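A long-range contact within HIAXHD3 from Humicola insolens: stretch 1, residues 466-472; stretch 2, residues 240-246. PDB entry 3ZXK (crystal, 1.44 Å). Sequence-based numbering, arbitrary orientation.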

# COMPACT_ATOMS: atom_id res chain seq x y z
N THR A 466 11.30 -13.08 -0.54
CA THR A 466 11.15 -13.92 -1.74
C THR A 466 9.83 -14.69 -1.65
O THR A 466 9.56 -15.30 -0.61
CB THR A 466 12.32 -14.93 -1.84
OG1 THR A 466 13.56 -14.21 -1.85
CG2 THR A 466 12.22 -15.77 -3.12
N PRO A 467 8.96 -14.63 -2.68
CA PRO A 467 7.63 -15.22 -2.56
C PRO A 467 7.67 -16.69 -2.12
O PRO A 467 8.51 -17.48 -2.57
CB PRO A 467 7.03 -15.04 -3.96
CG PRO A 467 7.67 -13.78 -4.42
CD PRO A 467 9.08 -13.85 -3.93
N ALA A 468 6.75 -17.03 -1.23
CA ALA A 468 6.67 -18.41 -0.71
C ALA A 468 5.21 -18.82 -0.58
O ALA A 468 4.90 -19.78 0.11
CB ALA A 468 7.41 -18.54 0.61
N PHE A 469 4.32 -18.11 -1.28
CA PHE A 469 2.89 -18.34 -1.13
C PHE A 469 2.54 -19.71 -1.70
O PHE A 469 2.97 -20.07 -2.80
CB PHE A 469 2.14 -17.25 -1.90
CG PHE A 469 0.69 -17.11 -1.52
CD1 PHE A 469 0.30 -16.90 -0.18
CD2 PHE A 469 -0.28 -17.11 -2.50
CE1 PHE A 469 -1.04 -16.72 0.15
CE2 PHE A 469 -1.61 -16.94 -2.18
CZ PHE A 469 -2.00 -16.74 -0.86
N GLY A 470 1.78 -20.47 -0.93
CA GLY A 470 1.36 -21.82 -1.34
C GLY A 470 2.41 -22.90 -1.10
O GLY A 470 2.17 -24.07 -1.38
N THR A 471 3.60 -22.51 -0.64
CA THR A 471 4.66 -23.48 -0.30
C THR A 471 4.64 -23.85 1.18
O THR A 471 3.88 -23.27 1.96
CB THR A 471 6.07 -22.95 -0.65
OG1 THR A 471 6.52 -22.03 0.36
CG2 THR A 471 6.08 -22.30 -2.05
N ASN A 472 5.51 -24.78 1.56
CA ASN A 472 5.69 -25.17 2.95
C ASN A 472 6.96 -24.53 3.53
O ASN A 472 7.51 -25.04 4.50
CB ASN A 472 5.76 -26.70 3.10
CG ASN A 472 4.44 -27.39 2.81
OD1 ASN A 472 3.40 -26.75 2.64
ND2 ASN A 472 4.48 -28.72 2.75
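Stretch 2, residues 240-246: PLANAGF

Neither stretch forms regular helix or strand, so the placement of stretch 2 rests on individual contacts rather than on a strand register. The two backbones come nearest at Phe 469 and Asn 243, whose CA atoms are 5.0 Å apart. From there the contacts follow a parallel order: Pro 467 CG meets Leu 241 CD2 at 4.0 Å, while further along both chains Phe 469 CD2 meets Gly 245 N at 3.8 Å. Thr 471 departs from this order by reaching back to Asn 243.

The one direct hydrogen bond across the contact runs from Phe 469 N to Asn 243 O, at 2.9 Å with an N-H...O angle of 136°, short but bent. Ala 468 N is also 3.4 Å from Asn 243 O, but its angle is too poor for a hydrogen bond. The same carbonyl oxygen lies 3.1 Å from Pro 467 CB, so the proline ring packs tightly beside the acceptor.

Pro 467, buried and with its CB directed toward stretch 2, has a C-gamma exo pucker. Its ring meets Leu 241 through CG, as above, and Ala 244 through CB, 4.1 Å from Ala 244 CB. Leu 241 is t at chi1 (-168°) and p at chi2 (62°), the conformation in which CD2 reaches the proline. The CA-to-CB bond of Ala 244 points away overall, yet the methyl still touches the ring.

Phe 469 leaves its backbone sideways and adopts t at chi1 (-163°), with chi2 at 55°. This carries the ring along the Ala 244-Gly 245 segment: Phe 469 CB is 4.2 Å from Ala 244 CA, and Gly 245 N lies at the ring edge, near its plane. An ideal CB on Gly 245 would fall 3.5 Å from Phe 469 CD2, a crowded position; its positive phi (58°) independently favours glycine. One water links the backbones here, accepting from Gly 245 N and donating to Phe 469 O, with its oxygen 2.8 Å from each atom.

Asn 243, itself at positive phi (59°), points its CB toward stretch 1 with chi1 m (-49°). Its ND2 lies 3.4 Å from Thr 471 CG2, a contact without a hydrogen bond, while a second water donates to Asn 243 OD1 at 3.0 Å and to Pro 467 O at 2.8 Å. Thr 471 closes a type II turn from Ala 468. Its p rotamer (79°) places OG1 2.8 Å from Ala 468 O, to which it donates, reinforcing the 3.1 Å bond from Thr 471 N to Ala 468 O and leaving CG2 against Asn 243.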

# COMPACT_ATOMS: atom_id res chain seq x y z
N PRO A 240 4.00 -14.22 -14.03
CA PRO A 240 5.39 -14.21 -14.42
C PRO A 240 6.35 -14.46 -13.25
O PRO A 240 7.56 -14.33 -13.42
CB PRO A 240 5.57 -12.78 -14.93
CG PRO A 240 4.70 -11.98 -14.00
CD PRO A 240 3.47 -12.85 -13.83
N LEU A 241 5.81 -14.78 -12.08
CA LEU A 241 6.63 -14.99 -10.89
C LEU A 241 6.18 -16.29 -10.23
O LEU A 241 4.98 -16.59 -10.23
CB LEU A 241 6.47 -13.79 -9.95
CG LEU A 241 7.35 -13.49 -8.73
CD1 LEU A 241 8.80 -13.27 -9.13
CD2 LEU A 241 6.81 -12.25 -8.03
N ALA A 242 7.13 -17.08 -9.71
CA ALA A 242 6.77 -18.31 -9.00
C ALA A 242 6.33 -18.03 -7.56
O ALA A 242 6.74 -17.03 -6.94
CB ALA A 242 7.94 -19.30 -9.00
N ASN A 243 5.51 -18.93 -7.00
CA ASN A 243 5.18 -18.91 -5.56
C ASN A 243 4.53 -17.63 -5.12
O ASN A 243 4.75 -17.18 -4.00
CB ASN A 243 6.41 -19.23 -4.68
CG ASN A 243 7.14 -20.44 -5.14
OD1 ASN A 243 8.37 -20.43 -5.34
ND2 ASN A 243 6.41 -21.51 -5.34
N ALA A 244 3.68 -17.09 -6.00
CA ALA A 244 3.07 -15.77 -5.77
C ALA A 244 1.61 -15.78 -6.21
O ALA A 244 1.05 -14.78 -6.65
CB ALA A 244 3.86 -14.69 -6.50
N GLY A 245 0.97 -16.94 -6.06
CA GLY A 245 -0.41 -17.09 -6.51
C GLY A 245 -0.56 -16.81 -7.99
O GLY A 245 0.34 -17.08 -8.80
N PHE A 246 -1.69 -16.20 -8.33
CA PHE A 246 -2.03 -15.90 -9.70
C PHE A 246 -2.24 -14.43 -9.91
O PHE A 246 -2.77 -13.74 -9.02
CB PHE A 246 -3.36 -16.57 -10.07
CG PHE A 246 -3.31 -18.05 -10.01
CD1 PHE A 246 -2.78 -18.77 -11.07
CD2 PHE A 246 -3.74 -18.73 -8.87
CE1 PHE A 246 -2.70 -20.16 -11.02
CE2 PHE A 246 -3.68 -20.13 -8.82
CZ PHE A 246 -3.14 -20.84 -9.89
O HOH W 1 9.86 -17.83 -4.99
O HOH W 2 1.35 -19.57 -5.08